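Local coordinates for gentamicin resistance protein (Enterococcus gallinarum, PDB 6CTZ) that binds GDP, magnesium and kanamycin and, as an aminoglycoside-2''-phosphotransferase, probably inactivates gentamicin and related antibiotics by transferring phosphate to them, at residues A[111-116]-A[243-248]; A[146-151]-A[170-175]; A[230-235]-A[263-268]. The protein carries 2 engineered substitutions. All coordinates share one frame; numbering follows the deposited sequence. Where two conformers were deposited one is given.

Overall arrangement
All three contacts join helices of the large, mainly helical part of this phosphotransferase. Along the chain, helix 106-125 comes first and both helices of contact 2 follow; then come 230-235 of contact 3, 243-248 of contact 1 and 263-268 of contact 3, so contacts 1 and 3 cross along the chain. Contacts 1 and 2 lie farthest apart, about 30 Å between centres, and do not touch. Contact 3 sits between them, about 19 Å from contact 1 and 15 Å from contact 2, and meets both: Leu116 packs on Leu230, while Phe172 stacks with Phe264 of helix 251-276. The kanamycin-binding residues of contact 3 are therefore carried by helices that pack against the surrounding helical framework.

Contact 1: A[111-116]-A[243-248]; sequences RLALQL and MAYRGE
One face of the Tyr245 ring carries the methyl CD1 of Leu114, which lies 3.9 Å from the ring centroid and 15° off the normal, a CH-pi contact over the face. The leucine's other methyl, CD2, lies over the rim of one face of the guanidinium of Arg111 on its own helix. Ala113 meets the CD2 side of the tyrosine obliquely, its carbonyl C being 4.0 Å from Tyr245 CD2. The ring also presses on the helix backbone, with Leu114 CA 3.6 Å from Tyr245 CD2 and Leu114 CB 3.8 Å from Tyr245 CE2. Leu114 reaches the ring because its CG stands anti to the backbone N (chi1 178°), and the two side chains cross at about a right angle.

The phenol end is held as well: Tyr245 OH is hydrogen-bonded to Asp110, one residue ahead of 111-116, so the ring lies along the surface of helix 106-125 with apolar packing at its middle and a polar tie at its end. Just beyond the tyrosine, helix 236-246 closes in a Schellman motif. Gly247 takes a positive phi of 77°, and Glu248 N reaches back to Met243 O at 3.1 Å while Gly247 N bonds Ala244 O at 2.9 Å. Tyr245 is the side chain of 243-248 that touches 111-116, and Arg246 adds contacts further along helix 106-125, with Ala117 and Asn121. The pair is a helix-to-helix packing site within the helical lobe of the kinase-like phosphotransferase fold, joining helix 106-125 to the C-terminal turn of helix 236-246.

Contact 2: A[146-151]-A[170-175]; sequences LLLSEA and LRFQSY
Two antiparallel helical segments run side by side, coming nearest at Ser149 and Phe172, whose CA atoms are 6.9 Å apart. Phe172 is the one residue of 170-175 that enters the contact, and its ring meets two neighbours on the facing helix in different ways. Ser149 CB lies over one face, 3.8 Å from the ring centroid and 21° off the normal, making a CH-pi contact that is displaced toward the rim on the side of CD1 and CE1. Leu148 comes instead at the edge, near the ring plane, with its CD2 methyl 4.0 Å from Phe172 CZ; the leucine and phenylalanine side chains cross at about a right angle.

While Ser149 CB faces the ring, the hydroxyl is turned back to its own helix. With OG between the backbone N and the carbonyl carbon (chi1 73°), it donates to Leu146 O at 2.7 Å, tilted 20° from the carbonyl plane. Leu146 O also accepts from Glu150 N, so two donors share this carbonyl. Ser174 OG also bonds within its own helix, but four residues back, to Leu170 O, which it reaches from above the carbonyl plane, with Ser174 N on the opposite face.

Beyond the pair, Ile145 and Val152 add apolar contacts to Phe172, and Phe264 of helix 251-276 stacks with it. Leu148 likewise touches Phe264, Val267 and Leu271, and Arg171 bonds to Thr263 and Ser259. Helices 141-155 and 162-176, consecutive in the chain, thus form an antiparallel helical hairpin, packed through an aromatic-aliphatic core against the long helix 251-276 of the phosphotransferase's helical region.

Contact 3: A[230-235]-A[263-268]; sequences LLEDCG and TFDQVS. With KAN (kanamycin a), chain E.
Glu232 and Asp265 each place CG anti to the backbone N (chi1 -172° for Glu232), and the glutamate chain continues extended, so the two acids reach toward each other across the gap between their helices. Their side chains cross at about a right angle, with the carboxylate planes turned 30° apart, and Glu232 OE1 lies 2.7 Å from Asp265 OD2. Gln266, one residue on, bends at its second torsion and so brings its amide round beside the acids.

Together these groups meet the hydroxyls O6 and O7 on one sugar of kanamycin. Hydroxyl O6 is approached by three side-chain oxygens, Gln266 OE1 at 2.6 Å, Glu232 OE2 at 2.9 Å and Asp265 OD2 at 3.0 Å. Gln266 NE2 donates to the adjacent hydroxyl O7 at 2.9 Å with an N-H...O angle of 161°, consistent with the modelled amide, in which NE2 faces O7 and OE1 faces O6. Helix 228-234, with its wider pi-type turn at 230-234, here faces helix 251-276, and these two helices supply part of the kanamycin pocket of the phosphotransferase.

The pi-type turn also carries Asp233, whose OD2 takes a bond from the amino group N2 of the central ring at 2.7 Å. Asp265 OD1 receives a weak bond from O15 on the third ring and a firmer hold from Tyr229 OH, which helps to position the aspartate. Leu288 and Leu289 of helix 279-296 pack on Gln266, while Asp192, Ser194 and Asp217 are also hydrogen-bonded to the antibiotic.

Contact 1: A[111-116]-A[243-248]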
loop_
_atom_site.group_PDB
_atom_site.type_symbol
_atom_site.label_atom_id
_atom_site.label_comp_id
_atom_site.label_asym_id
_atom_site.label_seq_id
_atom_site.Cartn_x
_atom_site.Cartn_y
_atom_site.Cartn_z
ATOM N N ARG A 111 -11.513 -13.985 11.048
ATOM C CA ARG A 111 -12.216 -12.713 11.215
ATOM C C ARG A 111 -11.510 -11.585 10.471
ATOM O O ARG A 111 -12.164 -10.732 9.856
ATOM C CB ARG A 111 -12.375 -12.374 12.700
ATOM C CG ARG A 111 -13.075 -13.439 13.521
ATOM C CD ARG A 111 -14.411 -13.848 12.919
ATOM N NE ARG A 111 -15.373 -12.750 12.861
ATOM C CZ ARG A 111 -16.610 -12.871 12.386
ATOM N NH1 ARG A 111 -17.037 -14.045 11.925
ATOM N NH2 ARG A 111 -17.422 -11.823 12.368
ATOM N N LEU A 112 -10.176 -11.564 10.510
ATOM C CA LEU A 112 -9.437 -10.552 9.758
ATOM C C LEU A 112 -9.681 -10.691 8.265
ATOM O O LEU A 112 -9.859 -9.689 7.567
ATOM C CB LEU A 112 -7.944 -10.661 10.056
ATOM C CG LEU A 112 -7.513 -10.173 11.437
ATOM C CD1 LEU A 112 -6.092 -10.610 11.712
ATOM C CD2 LEU A 112 -7.633 -8.649 11.557
ATOM N N ALA A 113 -9.702 -11.929 7.755
ATOM C CA ALA A 113 -9.961 -12.144 6.331
ATOM C C ALA A 113 -11.340 -11.631 5.938
ATOM O O ALA A 113 -11.498 -10.991 4.890
ATOM C CB ALA A 113 -9.835 -13.631 5.985
ATOM N N LEU A 114 -12.340 -11.876 6.785
ATOM C CA LEU A 114 -13.685 -11.394 6.504
ATOM C C LEU A 114 -13.721 -9.871 6.479
ATOM O O LEU A 114 -14.333 -9.266 5.588
ATOM C CB LEU A 114 -14.628 -11.932 7.573
ATOM C CG LEU A 114 -16.086 -11.493 7.472
ATOM C CD1 LEU A 114 -16.690 -11.840 6.112
ATOM C CD2 LEU A 114 -16.885 -12.111 8.619
ATOM N N GLN A 115 -13.072 -9.227 7.450
ATOM C CA GLN A 115 -13.092 -7.770 7.498
ATOM C C GLN A 115 -12.331 -7.154 6.335
ATOM O O GLN A 115 -12.745 -6.120 5.802
ATOM C CB GLN A 115 -12.524 -7.271 8.815
ATOM C CG GLN A 115 -13.418 -7.512 10.001
ATOM C CD GLN A 115 -12.831 -6.877 11.233
ATOM O OE1 GLN A 115 -12.053 -7.500 11.946
ATOM N NE2 GLN A 115 -13.157 -5.608 11.460
ATOM N N LEU A 116 -11.214 -7.760 5.928
ATOM C CA LEU A 116 -10.488 -7.247 4.771
ATOM C C LEU A 116 -11.289 -7.436 3.490
ATOM O O LEU A 116 -11.313 -6.543 2.632
ATOM C CB LEU A 116 -9.121 -7.919 4.671
ATOM C CG LEU A 116 -8.077 -7.386 5.640
ATOM C CD1 LEU A 116 -6.845 -8.256 5.596
ATOM C CD2 LEU A 116 -7.714 -5.945 5.284
ATOM N N MET A 243 -10.109 -13.958 -0.684
ATOM C CA MET A 243 -10.734 -14.134 -1.993
ATOM C C MET A 243 -12.047 -14.894 -1.883
ATOM O O MET A 243 -13.030 -14.553 -2.551
ATOM C CB MET A 243 -9.780 -14.879 -2.922
ATOM C CG MET A 243 -8.572 -14.045 -3.306
ATOM S SD MET A 243 -7.372 -15.023 -4.214
ATOM C CE MET A 243 -6.281 -13.691 -4.740
ATOM N N ALA A 244 -12.091 -15.925 -1.037
ATOM C CA ALA A 244 -13.322 -16.692 -0.895
ATOM C C ALA A 244 -14.434 -15.827 -0.318
ATOM O O ALA A 244 -15.563 -15.829 -0.823
ATOM C CB ALA A 244 -13.073 -17.926 -0.035
ATOM N N TYR A 245 -14.136 -15.066 0.740
ATOM C CA TYR A 245 -15.166 -14.213 1.326
ATOM C C TYR A 245 -15.641 -13.159 0.337
ATOM O O TYR A 245 -16.799 -12.731 0.389
ATOM C CB TYR A 245 -14.652 -13.554 2.606
ATOM C CG TYR A 245 -14.806 -14.392 3.855
ATOM C CD1 TYR A 245 -16.020 -15.000 4.152
ATOM C CD2 TYR A 245 -13.750 -14.554 4.750
ATOM C CE1 TYR A 245 -16.180 -15.752 5.304
ATOM C CE2 TYR A 245 -13.899 -15.300 5.904
ATOM C CZ TYR A 245 -15.115 -15.897 6.178
ATOM O OH TYR A 245 -15.275 -16.641 7.330
ATOM N N ARG A 246 -14.770 -12.740 -0.573
ATOM C CA ARG A 246 -15.180 -11.791 -1.602
ATOM C C ARG A 246 -15.927 -12.445 -2.753
ATOM O O ARG A 246 -16.473 -11.724 -3.599
ATOM C CB ARG A 246 -13.982 -11.016 -2.149
ATOM C CG ARG A 246 -13.405 -10.051 -1.148
ATOM C CD ARG A 246 -12.356 -9.146 -1.739
ATOM N NE ARG A 246 -12.924 -8.133 -2.625
ATOM C CZ ARG A 246 -12.199 -7.419 -3.477
ATOM N NH1 ARG A 246 -10.895 -7.633 -3.552
ATOM N NH2 ARG A 246 -12.766 -6.493 -4.249
ATOM N N GLY A 247 -15.991 -13.770 -2.802
ATOM C CA GLY A 247 -16.716 -14.419 -3.876
ATOM C C GLY A 247 -15.967 -14.437 -5.182
ATOM O O GLY A 247 -16.591 -14.513 -6.246
ATOM N N GLU A 248 -14.643 -14.342 -5.142
ATOM C CA GLU A 248 -13.861 -14.496 -6.358
ATOM C C GLU A 248 -14.080 -15.891 -6.929
ATOM O O GLU A 248 -14.405 -16.841 -6.209
ATOM C CB GLU A 248 -12.378 -14.299 -6.056
ATOM C CG GLU A 248 -12.006 -12.964 -5.408
ATOM C CD GLU A 248 -12.045 -11.762 -6.341
ATOM O OE1 GLU A 248 -12.478 -11.874 -7.511
ATOM O OE2 GLU A 248 -11.616 -10.682 -5.890
#

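Contact 2: A[146-151]-A[170-175]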
loop_
_atom_site.group_PDB
_atom_site.type_symbol
_atom_site.label_atom_id
_atom_site.label_comp_id
_atom_site.label_asym_id
_atom_site.label_seq_id
_atom_site.Cartn_x
_atom_site.Cartn_y
_atom_site.Cartn_z
ATOM N N LEU A 146 3.944 -2.385 -18.798
ATOM C CA LEU A 146 4.733 -2.235 -20.016
ATOM C C LEU A 146 5.914 -1.296 -19.787
ATOM O O LEU A 146 7.054 -1.615 -20.146
ATOM C CB LEU A 146 3.844 -1.725 -21.147
ATOM C CG LEU A 146 4.541 -1.439 -22.476
ATOM C CD1 LEU A 146 5.148 -2.710 -23.043
ATOM C CD2 LEU A 146 3.567 -0.815 -23.463
ATOM N N LEU A 147 5.658 -0.134 -19.180
ATOM C CA LEU A 147 6.739 0.797 -18.871
ATOM C C LEU A 147 7.755 0.168 -17.925
ATOM O O LEU A 147 8.966 0.377 -18.072
ATOM C CB LEU A 147 6.166 2.076 -18.266
ATOM C CG LEU A 147 5.304 2.913 -19.209
ATOM C CD1 LEU A 147 4.670 4.073 -18.464
ATOM C CD2 LEU A 147 6.141 3.411 -20.372
ATOM N N LEU A 148 7.277 -0.606 -16.948
ATOM C CA LEU A 148 8.186 -1.296 -16.041
ATOM C C LEU A 148 9.091 -2.260 -16.793
ATOM O O LEU A 148 10.297 -2.303 -16.546
ATOM C CB LEU A 148 7.393 -2.036 -14.966
ATOM C CG LEU A 148 8.215 -2.782 -13.916
ATOM C CD1 LEU A 148 8.990 -1.795 -13.066
ATOM C CD2 LEU A 148 7.314 -3.636 -13.042
ATOM N N SER A 149 8.532 -3.030 -17.730
ATOM C CA SER A 149 9.348 -4.002 -18.452
ATOM C C SER A 149 10.454 -3.324 -19.252
ATOM O O SER A 149 11.537 -3.895 -19.419
ATOM C CB SER A 149 8.473 -4.870 -19.355
ATOM O OG SER A 149 8.024 -4.143 -20.482
ATOM N N GLU A 150 10.210 -2.106 -19.740
ATOM C CA GLU A 150 11.262 -1.369 -20.433
ATOM C C GLU A 150 12.354 -0.924 -19.466
ATOM O O GLU A 150 13.543 -0.959 -19.803
ATOM C CB GLU A 150 10.662 -0.175 -21.174
ATOM C CG GLU A 150 9.606 -0.561 -22.199
ATOM C CD GLU A 150 8.883 0.640 -22.781
ATOM O OE1 GLU A 150 9.235 1.782 -22.418
ATOM O OE2 GLU A 150 7.958 0.440 -23.598
ATOM N N ALA A 151 11.995 -0.489 -18.274
ATOM C CA ALA A 151 12.959 -0.074 -17.305
ATOM C C ALA A 151 13.807 -1.211 -16.822
ATOM O O ALA A 151 14.950 -1.045 -16.525
ATOM C CB ALA A 151 12.276 0.606 -16.137
ATOM N N LEU A 170 9.756 -14.135 -19.112
ATOM C CA LEU A 170 8.620 -15.051 -19.103
ATOM C C LEU A 170 7.470 -14.486 -18.280
ATOM O O LEU A 170 6.310 -14.538 -18.700
ATOM C CB LEU A 170 9.060 -16.396 -18.527
ATOM C CG LEU A 170 7.949 -17.409 -18.241
ATOM C CD1 LEU A 170 7.229 -17.844 -19.512
ATOM C CD2 LEU A 170 8.510 -18.602 -17.494
ATOM N N ARG A 171 7.775 -13.950 -17.094
ATOM C CA ARG A 171 6.729 -13.419 -16.227
ATOM C C ARG A 171 6.053 -12.208 -16.857
ATOM O O ARG A 171 4.823 -12.101 -16.854
ATOM C CB ARG A 171 7.305 -13.076 -14.852
ATOM C CG ARG A 171 7.936 -14.262 -14.131
ATOM C CD ARG A 171 6.876 -15.246 -13.660
ATOM N NE ARG A 171 6.226 -14.804 -12.421
ATOM C CZ ARG A 171 5.273 -15.487 -11.792
ATOM N NH1 ARG A 171 4.821 -16.637 -12.292
ATOM N NH2 ARG A 171 4.752 -15.018 -10.667
ATOM N N PHE A 172 6.843 -11.283 -17.407
ATOM C CA PHE A 172 6.255 -10.135 -18.092
ATOM C C PHE A 172 5.396 -10.581 -19.270
ATOM O O PHE A 172 4.276 -10.094 -19.452
ATOM C CB PHE A 172 7.346 -9.168 -18.548
ATOM C CG PHE A 172 7.820 -8.227 -17.475
ATOM C CD1 PHE A 172 7.029 -7.169 -17.048
ATOM C CD2 PHE A 172 9.072 -8.389 -16.906
ATOM C CE1 PHE A 172 7.481 -6.295 -16.066
ATOM C CE2 PHE A 172 9.530 -7.518 -15.927
ATOM C CZ PHE A 172 8.724 -6.473 -15.503
ATOM N N GLN A 173 5.904 -11.517 -20.080
ATOM C CA GLN A 173 5.127 -11.966 -21.229
ATOM C C GLN A 173 3.877 -12.728 -20.806
ATOM O O GLN A 173 2.823 -12.586 -21.437
ATOM C CB GLN A 173 5.994 -12.783 -22.186
ATOM C CG GLN A 173 7.043 -11.945 -22.904
ATOM C CD GLN A 173 6.494 -10.614 -23.388
ATOM O OE1 GLN A 173 6.788 -9.563 -22.816
ATOM N NE2 GLN A 173 5.685 -10.654 -24.440
ATOM N N SER A 174 3.958 -13.521 -19.735
ATOM C CA SER A 174 2.778 -14.248 -19.275
ATOM C C SER A 174 1.666 -13.293 -18.858
ATOM O O SER A 174 0.481 -13.561 -19.099
ATOM C CB SER A 174 3.150 -15.193 -18.133
ATOM O OG SER A 174 3.923 -16.279 -18.616
ATOM N N TYR A 175 2.025 -12.169 -18.240
ATOM C CA TYR A 175 1.016 -11.163 -17.935
ATOM C C TYR A 175 0.532 -10.484 -19.211
ATOM O O TYR A 175 -0.671 -10.457 -19.494
ATOM C CB TYR A 175 1.561 -10.126 -16.944
ATOM C CG TYR A 175 0.607 -8.968 -16.745
ATOM C CD1 TYR A 175 -0.482 -9.079 -15.888
ATOM C CD2 TYR A 175 0.771 -7.782 -17.448
ATOM C CE1 TYR A 175 -1.371 -8.033 -15.721
ATOM C CE2 TYR A 175 -0.112 -6.737 -17.298
ATOM C CZ TYR A 175 -1.178 -6.860 -16.424
ATOM O OH TYR A 175 -2.064 -5.817 -16.266
#

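Contact 3: A[230-235]-A[263-268]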
loop_
_atom_site.group_PDB
_atom_site.type_symbol
_atom_site.label_atom_id
_atom_site.label_comp_id
_atom_site.label_asym_id
_atom_site.label_seq_id
_atom_site.Cartn_x
_atom_site.Cartn_y
_atom_site.Cartn_z
ATOM N N LEU A 230 -1.191 -8.788 0.385
ATOM C CA LEU A 230 -1.762 -9.931 1.085
ATOM C C LEU A 230 -1.002 -11.201 0.711
ATOM O O LEU A 230 -0.637 -12.005 1.577
ATOM C CB LEU A 230 -3.257 -10.062 0.772
ATOM C CG LEU A 230 -4.133 -8.901 1.255
ATOM C CD1 LEU A 230 -5.608 -9.220 1.046
ATOM C CD2 LEU A 230 -3.845 -8.512 2.699
ATOM N N LEU A 231 -0.738 -11.392 -0.582
ATOM C CA LEU A 231 -0.016 -12.585 -1.001
ATOM C C LEU A 231 1.435 -12.540 -0.531
ATOM O O LEU A 231 1.944 -13.506 0.050
ATOM C CB LEU A 231 -0.104 -12.741 -2.518
ATOM C CG LEU A 231 0.528 -14.021 -3.088
ATOM C CD1 LEU A 231 -0.038 -15.268 -2.413
ATOM C CD2 LEU A 231 0.348 -14.109 -4.601
ATOM N N GLU A 232 2.107 -11.410 -0.748
ATOM C CA GLU A 232 3.529 -11.310 -0.437
ATOM C C GLU A 232 3.778 -11.380 1.067
ATOM O O GLU A 232 4.719 -12.053 1.518
ATOM C CB GLU A 232 4.067 -10.003 -1.030
ATOM C CG GLU A 232 5.561 -9.791 -0.988
ATOM C CD GLU A 232 5.957 -8.493 -1.678
ATOM O OE1 GLU A 232 5.634 -8.315 -2.881
ATOM O OE2 GLU A 232 6.572 -7.642 -1.009
ATOM N N ASP A 233 2.941 -10.701 1.864
ATOM C CA ASP A 233 3.216 -10.490 3.281
ATOM C C ASP A 233 2.327 -11.285 4.221
ATOM O O ASP A 233 2.717 -11.506 5.369
ATOM C CB ASP A 233 3.067 -9.008 3.634
ATOM C CG ASP A 233 4.150 -8.161 3.041
ATOM O OD1 ASP A 233 5.230 -8.695 2.703
ATOM O OD2 ASP A 233 3.928 -6.945 2.944
ATOM N N CYS A 234 1.142 -11.696 3.788
ATOM C CA CYS A 234 0.275 -12.506 4.626
ATOM C C CYS A 234 0.220 -13.965 4.203
ATOM O O CYS A 234 -0.206 -14.803 5.001
ATOM C CB CYS A 234 -1.147 -11.921 4.664
ATOM S SG CYS A 234 -1.201 -10.198 5.211
ATOM N N GLY A 235 0.644 -14.286 2.987
ATOM C CA GLY A 235 0.718 -15.665 2.551
ATOM C C GLY A 235 -0.485 -16.083 1.718
ATOM O O GLY A 235 -1.558 -15.478 1.760
ATOM N N THR A 263 5.862 -10.645 -8.599
ATOM C CA THR A 263 7.118 -10.565 -9.345
ATOM C C THR A 263 7.427 -9.122 -9.727
ATOM O O THR A 263 8.550 -8.641 -9.536
ATOM C CB THR A 263 7.058 -11.434 -10.607
ATOM O OG1 THR A 263 6.807 -12.802 -10.252
ATOM C CG2 THR A 263 8.384 -11.331 -11.401
ATOM N N PHE A 264 6.436 -8.418 -10.273
ATOM C CA PHE A 264 6.678 -7.049 -10.709
ATOM C C PHE A 264 6.991 -6.146 -9.524
ATOM O O PHE A 264 7.800 -5.218 -9.649
ATOM C CB PHE A 264 5.482 -6.531 -11.511
ATOM C CG PHE A 264 5.093 -7.428 -12.664
ATOM C CD1 PHE A 264 6.040 -8.221 -13.306
ATOM C CD2 PHE A 264 3.777 -7.492 -13.090
ATOM C CE1 PHE A 264 5.676 -9.057 -14.356
ATOM C CE2 PHE A 264 3.405 -8.332 -14.129
ATOM C CZ PHE A 264 4.358 -9.105 -14.767
ATOM N N ASP A 265 6.391 -6.422 -8.362
ATOM C CA ASP A 265 6.738 -5.675 -7.157
ATOM C C ASP A 265 8.204 -5.869 -6.781
ATOM O O ASP A 265 8.878 -4.912 -6.381
ATOM C CB ASP A 265 5.830 -6.078 -5.998
ATOM C CG ASP A 265 6.157 -5.325 -4.727
ATOM O OD1 ASP A 265 6.037 -4.084 -4.722
ATOM O OD2 ASP A 265 6.549 -5.966 -3.730
ATOM N N GLN A 266 8.728 -7.081 -6.915
ATOM C CA GLN A 266 10.117 -7.337 -6.606
ATOM C C GLN A 266 11.017 -6.543 -7.557
ATOM O O GLN A 266 11.981 -6.002 -7.132
ATOM C CB GLN A 266 10.436 -8.818 -6.591
ATOM C CG GLN A 266 9.677 -9.658 -5.600
ATOM C CD GLN A 266 9.673 -9.118 -4.183
ATOM O OE1 GLN A 266 9.341 -8.007 -3.955
ATOM N NE2 GLN A 266 10.000 -9.895 -3.273
ATOM N N VAL A 267 10.674 -6.452 -8.824
ATOM C CA VAL A 267 11.416 -5.656 -9.792
ATOM C C VAL A 267 11.362 -4.202 -9.374
ATOM O O VAL A 267 12.360 -3.539 -9.379
ATOM C CB VAL A 267 10.786 -5.792 -11.195
ATOM C CG1 VAL A 267 11.266 -4.749 -12.160
ATOM C CG2 VAL A 267 11.047 -7.153 -11.715
ATOM N N SER A 268 10.198 -3.711 -9.010
ATOM C CA SER A 268 10.022 -2.356 -8.593
ATOM C C SER A 268 10.860 -2.024 -7.369
ATOM O O SER A 268 11.407 -0.970 -7.291
ATOM C CB SER A 268 8.577 -2.069 -8.264
ATOM O OG SER A 268 7.790 -2.003 -9.401
HETATM C C1 KAN E . 9.392 -4.900 -0.117
HETATM C C2 KAN E . 9.870 -6.120 -0.905
HETATM C C3 KAN E . 9.852 -7.340 -0.008
HETATM C C4 KAN E . 10.763 -7.050 1.173
HETATM C C5 KAN E . 10.304 -5.806 1.929
HETATM C C6 KAN E . 11.259 -5.452 3.065
HETATM C C7 KAN E . 4.715 -2.576 0.786
HETATM C C8 KAN E . 5.995 -1.880 0.331
HETATM C C9 KAN E . 6.984 -2.910 -0.224
HETATM C C10 KAN E . 7.286 -4.014 0.791
HETATM C C11 KAN E . 5.987 -4.655 1.284
HETATM C C12 KAN E . 5.032 -3.614 1.855
HETATM C C13 KAN E . 6.481 0.149 -0.912
HETATM C C14 KAN E . 5.700 1.409 -1.251
HETATM C C15 KAN E . 4.866 1.145 -2.509
HETATM C C16 KAN E . 5.780 0.691 -3.641
HETATM C C17 KAN E . 6.600 -0.502 -3.192
HETATM C C18 KAN E . 7.601 -0.869 -4.277
HETATM N N1 KAN E . 10.783 -4.234 3.695
HETATM N N2 KAN E . 6.251 -5.671 2.298
HETATM N N3 KAN E . 3.771 -1.580 1.290
HETATM N N4 KAN E . 4.108 2.318 -2.930
HETATM O O5 KAN E . 10.147 -4.666 1.076
HETATM O O6 KAN E . 8.999 -6.320 -2.021
HETATM O O7 KAN E . 10.319 -8.497 -0.711
HETATM O O8 KAN E . 10.752 -8.176 2.053
HETATM O O9 KAN E . 8.006 -5.089 0.185
HETATM O O10 KAN E . 8.219 -2.248 -0.547
HETATM O O11 KAN E . 5.589 -0.938 -0.671
HETATM O O12 KAN E . 7.322 -0.177 -2.015
HETATM O O13 KAN E . 4.898 1.753 -0.119
HETATM O O14 KAN E . 5.030 0.296 -4.803
HETATM O O15 KAN E . 8.367 -1.999 -3.847
#